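Local structure of chain length determinant protein (Shigella flexneri, 4ZM5) at residues S8-Q14 against R228-T234; L128-L132 against N203-R208. The protein regulates the length of the O-antigen polysaccharide chains of lipopolysaccharide in the bacterial envelope. The protein carries 1 engineered substitution. Residues are numbered along the deposited sequence.

Interaction 1 (S8-Q14 against R228-T234)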
loop_
_atom_site.group_PDB
_atom_site.type_symbol
_atom_site.label_atom_id
_atom_site.label_comp_id
_atom_site.label_asym_id
_atom_site.label_seq_id
_atom_site.Cartn_x
_atom_site.Cartn_y
_atom_site.Cartn_z
ATOM N N SER B 8 5.828 -39.700 6.124
ATOM C CA SER B 8 4.647 -39.054 5.568
ATOM C C SER B 8 5.068 -37.723 4.988
ATOM O O SER B 8 5.834 -36.986 5.615
ATOM C CB SER B 8 3.568 -38.847 6.610
ATOM O OG SER B 8 2.428 -38.246 6.012
ATOM N N THR B 9 4.604 -37.436 3.775
ATOM C CA THR B 9 4.989 -36.230 3.056
ATOM C C THR B 9 3.763 -35.440 2.628
ATOM O O THR B 9 2.731 -36.016 2.259
ATOM C CB THR B 9 5.857 -36.622 1.832
ATOM O OG1 THR B 9 6.972 -37.363 2.284
ATOM C CG2 THR B 9 6.395 -35.437 1.081
ATOM N N ALA B 10 3.916 -34.116 2.641
ATOM C CA ALA B 10 2.941 -33.142 2.157
ATOM C C ALA B 10 3.679 -32.068 1.363
ATOM O O ALA B 10 4.857 -31.805 1.634
ATOM C CB ALA B 10 2.159 -32.530 3.311
ATOM N N ILE B 11 3.024 -31.497 0.343
ATOM C CA ILE B 11 3.616 -30.413 -0.448
ATOM C C ILE B 11 2.679 -29.236 -0.354
ATOM O O ILE B 11 1.497 -29.339 -0.668
ATOM C CB ILE B 11 3.989 -30.780 -1.909
ATOM C CG1 ILE B 11 4.987 -31.957 -1.927
ATOM C CG2 ILE B 11 4.577 -29.563 -2.618
ATOM C CD1 ILE B 11 5.177 -32.650 -3.239
ATOM N N ILE B 12 3.229 -28.126 0.080
ATOM C CA ILE B 12 2.487 -26.908 0.328
ATOM C C ILE B 12 3.087 -25.741 -0.477
ATOM O O ILE B 12 4.304 -25.699 -0.692
ATOM C CB ILE B 12 2.531 -26.741 1.872
ATOM C CG1 ILE B 12 1.255 -27.309 2.502
ATOM C CG2 ILE B 12 2.928 -25.351 2.398
ATOM C CD1 ILE B 12 1.363 -27.692 4.021
ATOM N N THR B 13 2.217 -24.845 -1.002
ATOM C CA THR B 13 2.693 -23.665 -1.739
ATOM C C THR B 13 1.872 -22.438 -1.286
ATOM O O THR B 13 1.034 -22.544 -0.382
ATOM C CB THR B 13 2.741 -23.876 -3.273
ATOM O OG1 THR B 13 3.535 -22.837 -3.843
ATOM C CG2 THR B 13 1.373 -23.894 -3.933
ATOM N N GLN B 14 2.147 -21.282 -1.910
ATOM C CA GLN B 14 1.462 -20.036 -1.608
ATOM C C GLN B 14 -0.031 -20.186 -1.865
ATOM O O GLN B 14 -0.445 -20.965 -2.746
ATOM C CB GLN B 14 2.041 -18.868 -2.436
ATOM C CG GLN B 14 1.826 -18.956 -3.942
ATOM C CD GLN B 14 2.636 -17.956 -4.728
ATOM O OE1 GLN B 14 3.352 -17.113 -4.187
ATOM N NE2 GLN B 14 2.561 -18.047 -6.037
ATOM N N ARG B 228 -1.698 -23.372 0.375
ATOM C CA ARG B 228 -2.504 -24.183 -0.512
ATOM C C ARG B 228 -1.798 -25.514 -0.625
ATOM O O ARG B 228 -0.570 -25.538 -0.763
ATOM C CB ARG B 228 -2.647 -23.492 -1.878
ATOM C CG ARG B 228 -3.283 -24.355 -2.938
ATOM C CD ARG B 228 -3.448 -23.640 -4.255
ATOM N NE ARG B 228 -2.238 -23.598 -5.075
ATOM C CZ ARG B 228 -1.772 -24.604 -5.815
ATOM N NH1 ARG B 228 -2.366 -25.795 -5.784
ATOM N NH2 ARG B 228 -0.709 -24.430 -6.580
ATOM N N TYR B 229 -2.539 -26.622 -0.521
ATOM C CA TYR B 229 -1.916 -27.925 -0.659
ATOM C C TYR B 229 -1.725 -28.258 -2.109
ATOM O O TYR B 229 -2.626 -28.061 -2.923
ATOM C CB TYR B 229 -2.748 -29.046 -0.017
ATOM C CG TYR B 229 -2.634 -29.207 1.482
ATOM C CD1 TYR B 229 -1.477 -29.725 2.064
ATOM C CD2 TYR B 229 -3.732 -28.977 2.310
ATOM C CE1 TYR B 229 -1.394 -29.935 3.443
ATOM C CE2 TYR B 229 -3.657 -29.178 3.687
ATOM C CZ TYR B 229 -2.492 -29.666 4.246
ATOM O OH TYR B 229 -2.453 -29.883 5.594
ATOM N N VAL B 230 -0.553 -28.776 -2.423
ATOM C CA VAL B 230 -0.228 -29.329 -3.718
ATOM C C VAL B 230 -0.527 -30.825 -3.551
ATOM O O VAL B 230 -1.142 -31.449 -4.426
ATOM C CB VAL B 230 1.228 -29.013 -4.151
ATOM C CG1 VAL B 230 1.636 -29.849 -5.353
ATOM C CG2 VAL B 230 1.404 -27.542 -4.458
ATOM N N MET B 231 -0.150 -31.362 -2.368
ATOM C CA MET B 231 -0.332 -32.740 -1.941
ATOM C C MET B 231 -0.539 -32.779 -0.422
ATOM O O MET B 231 0.319 -32.303 0.327
ATOM C CB MET B 231 0.907 -33.563 -2.357
ATOM C CG MET B 231 0.759 -35.046 -2.182
ATOM S SD MET B 231 2.313 -35.890 -2.550
ATOM C CE MET B 231 3.269 -35.407 -1.139
ATOM N N LYS B 232 -1.665 -33.362 0.030
ATOM C CA LYS B 232 -1.978 -33.514 1.464
ATOM C C LYS B 232 -1.074 -34.608 2.093
ATOM O O LYS B 232 -0.493 -35.370 1.320
ATOM C CB LYS B 232 -3.457 -33.834 1.651
ATOM C CG LYS B 232 -4.361 -32.714 1.112
ATOM C CD LYS B 232 -5.740 -32.794 1.692
ATOM C CE LYS B 232 -6.608 -31.649 1.262
ATOM N NZ LYS B 232 -7.880 -31.613 2.035
ATOM N N PRO B 233 -0.892 -34.710 3.454
ATOM C CA PRO B 233 0.017 -35.753 3.994
ATOM C C PRO B 233 -0.308 -37.157 3.478
ATOM O O PRO B 233 -1.465 -37.599 3.511
ATOM C CB PRO B 233 -0.166 -35.660 5.513
ATOM C CG PRO B 233 -0.606 -34.278 5.743
ATOM C CD PRO B 233 -1.457 -33.894 4.553
ATOM N N THR B 234 0.719 -37.818 2.918
ATOM C CA THR B 234 0.585 -39.159 2.357
ATOM C C THR B 234 0.515 -40.224 3.429
ATOM O O THR B 234 1.001 -40.029 4.542
ATOM C CB THR B 234 1.750 -39.514 1.421
ATOM O OG1 THR B 234 2.987 -39.495 2.135
ATOM C CG2 THR B 234 1.799 -38.663 0.173
HETATM O O HOH W 1 -1.074 -20.806 -5.518
#
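S8 to A10 lie against the loop 232-234; the antiparallel ladder itself runs from I11 to T13 and contains a classic beta bulge. The small hydroxyl of S8 can meet backbone: OG of S8 donates to O of T234 (2.7 Å). T9 exchanges two bonds with T234, its N reaching the hydroxyl OG1 of T234 at 3.1 Å and its O accepting from N of T234 at 2.8 Å. A10, with only a methyl, lets the ring of P233 come close (A10 CB to P233 CD 4.1 Å). At I11 the register slips by one: I11 O accepts from both V230 N (2.8 Å) and M231 N (3.1 Å), so two residues face one, while I11 N donates to M231 O (2.8 Å). The branched I11 side chain packs on V230 and M231. I12 points to the other face, its CD1 3.6 Å from CE1 of Y229. T13 and R228 close the ladder with T13 N to R228 O at 2.9 Å and R228 N to T13 O at 3.0 Å; beyond them a water links Q14 O and R228 NE. Strand 6-13 is an inner strand, bonded through S8, A10 and I12 to strand 82-88 on its other side, with helix 91-159 against S8 and Y229 and helix 38-53 against I12 and Q14.

Interaction 2 (L128-L132 against N203-R208)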
loop_
_atom_site.group_PDB
_atom_site.type_symbol
_atom_site.label_atom_id
_atom_site.label_comp_id
_atom_site.label_asym_id
_atom_site.label_seq_id
_atom_site.Cartn_x
_atom_site.Cartn_y
_atom_site.Cartn_z
ATOM N N LEU B 128 -4.500 8.142 7.953
ATOM C CA LEU B 128 -5.692 8.788 7.394
ATOM C C LEU B 128 -6.225 9.913 8.290
ATOM O O LEU B 128 -6.637 10.944 7.763
ATOM C CB LEU B 128 -6.809 7.786 7.096
ATOM C CG LEU B 128 -6.540 6.765 5.979
ATOM C CD1 LEU B 128 -7.771 5.979 5.700
ATOM C CD2 LEU B 128 -6.084 7.427 4.672
ATOM N N GLN B 129 -6.191 9.730 9.624
ATOM C CA GLN B 129 -6.631 10.737 10.592
ATOM C C GLN B 129 -5.667 11.922 10.584
ATOM O O GLN B 129 -6.126 13.062 10.693
ATOM C CB GLN B 129 -6.755 10.144 11.999
ATOM C CG GLN B 129 -7.993 9.266 12.157
ATOM C CD GLN B 129 -8.041 8.464 13.440
ATOM O OE1 GLN B 129 -7.012 8.071 14.020
ATOM N NE2 GLN B 129 -9.256 8.144 13.865
ATOM N N ASP B 130 -4.344 11.653 10.411
ATOM C CA ASP B 130 -3.302 12.669 10.312
ATOM C C ASP B 130 -3.515 13.506 9.052
ATOM O O ASP B 130 -3.374 14.729 9.094
ATOM C CB ASP B 130 -1.905 12.025 10.312
ATOM C CG ASP B 130 -1.355 11.588 11.666
ATOM O OD1 ASP B 130 -2.161 11.411 12.613
ATOM O OD2 ASP B 130 -0.122 11.357 11.759
ATOM N N SER B 131 -3.889 12.842 7.949
ATOM C CA SER B 131 -4.166 13.453 6.652
ATOM C C SER B 131 -5.419 14.354 6.735
ATOM O O SER B 131 -5.356 15.495 6.286
ATOM C CB SER B 131 -4.330 12.370 5.582
ATOM O OG SER B 131 -4.606 12.890 4.290
ATOM N N LEU B 132 -6.529 13.864 7.343
ATOM C CA LEU B 132 -7.780 14.640 7.474
ATOM C C LEU B 132 -7.588 15.873 8.335
ATOM O O LEU B 132 -8.054 16.940 7.952
ATOM C CB LEU B 132 -8.952 13.816 8.028
ATOM C CG LEU B 132 -9.448 12.664 7.179
ATOM C CD1 LEU B 132 -10.327 11.754 7.991
ATOM C CD2 LEU B 132 -10.135 13.137 5.882
ATOM N N ASN B 203 -9.349 14.880 -2.589
ATOM C CA ASN B 203 -8.646 13.883 -1.792
ATOM C C ASN B 203 -9.272 13.784 -0.395
ATOM O O ASN B 203 -9.382 12.678 0.143
ATOM C CB ASN B 203 -7.158 14.236 -1.674
ATOM C CG ASN B 203 -6.415 13.386 -0.657
ATOM O OD1 ASN B 203 -6.003 12.250 -0.935
ATOM N ND2 ASN B 203 -6.292 13.890 0.570
ATOM N N TYR B 204 -9.658 14.944 0.200
ATOM C CA TYR B 204 -10.261 14.984 1.532
ATOM C C TYR B 204 -11.421 13.988 1.670
ATOM O O TYR B 204 -11.440 13.193 2.622
ATOM C CB TYR B 204 -10.732 16.401 1.892
ATOM C CG TYR B 204 -11.348 16.481 3.271
ATOM C CD1 TYR B 204 -10.548 16.481 4.419
ATOM C CD2 TYR B 204 -12.730 16.534 3.435
ATOM C CE1 TYR B 204 -11.112 16.525 5.694
ATOM C CE2 TYR B 204 -13.305 16.603 4.708
ATOM C CZ TYR B 204 -12.489 16.576 5.833
ATOM O OH TYR B 204 -13.046 16.649 7.079
ATOM N N TYR B 205 -12.368 14.034 0.714
ATOM C CA TYR B 205 -13.556 13.193 0.709
ATOM C C TYR B 205 -13.173 11.763 0.493
ATOM O O TYR B 205 -13.754 10.916 1.169
ATOM C CB TYR B 205 -14.602 13.674 -0.309
ATOM C CG TYR B 205 -14.888 15.157 -0.198
ATOM C CD1 TYR B 205 -15.377 15.708 0.988
ATOM C CD2 TYR B 205 -14.604 16.021 -1.251
ATOM C CE1 TYR B 205 -15.601 17.076 1.112
ATOM C CE2 TYR B 205 -14.830 17.396 -1.140
ATOM C CZ TYR B 205 -15.334 17.916 0.043
ATOM O OH TYR B 205 -15.589 19.265 0.156
ATOM N N GLN B 206 -12.139 11.482 -0.335
ATOM C CA GLN B 206 -11.654 10.111 -0.511
ATOM C C GLN B 206 -11.165 9.580 0.840
ATOM O O GLN B 206 -11.658 8.554 1.314
ATOM C CB GLN B 206 -10.530 10.004 -1.565
ATOM C CG GLN B 206 -10.855 10.577 -2.931
ATOM C CD GLN B 206 -9.774 10.301 -3.953
ATOM O OE1 GLN B 206 -9.382 9.144 -4.186
ATOM N NE2 GLN B 206 -9.312 11.364 -4.633
ATOM N N THR B 207 -10.254 10.320 1.479
ATOM C CA THR B 207 -9.633 9.991 2.766
ATOM C C THR B 207 -10.688 9.734 3.870
ATOM O O THR B 207 -10.568 8.769 4.629
ATOM C CB THR B 207 -8.672 11.120 3.169
ATOM O OG1 THR B 207 -7.848 11.452 2.057
ATOM C CG2 THR B 207 -7.800 10.755 4.337
ATOM N N ARG B 208 -11.715 10.587 3.944
ATOM C CA ARG B 208 -12.748 10.477 4.967
ATOM C C ARG B 208 -13.586 9.202 4.776
ATOM O O ARG B 208 -13.954 8.550 5.758
ATOM C CB ARG B 208 -13.616 11.737 4.933
ATOM C CG ARG B 208 -14.468 11.899 6.175
ATOM C CD ARG B 208 -15.116 13.249 6.229
ATOM N NE ARG B 208 -16.141 13.364 5.201
ATOM C CZ ARG B 208 -16.947 14.406 5.065
ATOM N NH1 ARG B 208 -16.861 15.435 5.901
ATOM N NH2 ARG B 208 -17.858 14.420 4.104
HETATM O O HOH W 2 -4.442 10.723 1.996
#
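Two helical segments run nearly antiparallel here, their axes 9.7 Å apart at closest approach and inclined at 148° between N-to-C directions. N203 stands at the margin of the contact, its ND2 4.2 Å from OG of S131, but its backbone matters within its own helix: O of N203 accepts from N of T207 (2.8 Å) and also from the hydroxyl OG1 of T207 (2.7 Å). This second bond satisfies a threonine hydroxyl inside a helix and lets the methyl group serve the interface. Y204 offers its ring carbon CE1 to CD2 of L132 at 3.5 Å, while its hydroxyl is hydrogen-bonded to E136, so one side chain combines an apolar flank with a polar tip. The same L132 methyl lies 3.5 Å from O of Y204. T207 CB points toward the partner helix, and its compact CG2 fits among L128, S131 and L132, lying 3.8 Å from L128 CD2, 3.8 Å from S131 OG and 3.7 Å from L132 CD2. A water is hydrogen-bonded to S131 OG at 3.2 Å and donates a weak bond to T207 OG1 at 3.5 Å; S131 OG is also hydrogen-bonded to Q135. R208 touches with its backbone N, 3.6 Å from L132 CD2, and with CB at 3.9 Å from the same methyl; its guanidinium forms a salt bridge with E141 of the second subunit. No direct hydrogen bond joins the segments, so leucine and threonine packing dominates. This antiparallel helix-helix packing lays the short helix 202-215 on the long helix 91-159 of the elongated fold, where L128 and L132 also meet I214 and L211 respectively.

Overall arrangement
Interaction 2 is nested within the chain loop closed by interaction 1: the order is 8-14, 128-132, 203-208, then 228-234. Their centres lie 44 Å apart and their nearest atoms about 27 Å, so they do not touch. Helix 91-159 spans the gap, packing against S8 and Y229 near its start and providing segment 128-132 further along. After helix 202-215 the chain comes back to the sheet and adds strand 228-229 beside strand 6-13, bringing the two ends of the chain together in one elongated fold. Both regions also touch the second subunit, so subunit association involves the sheet region as well as the helical extension.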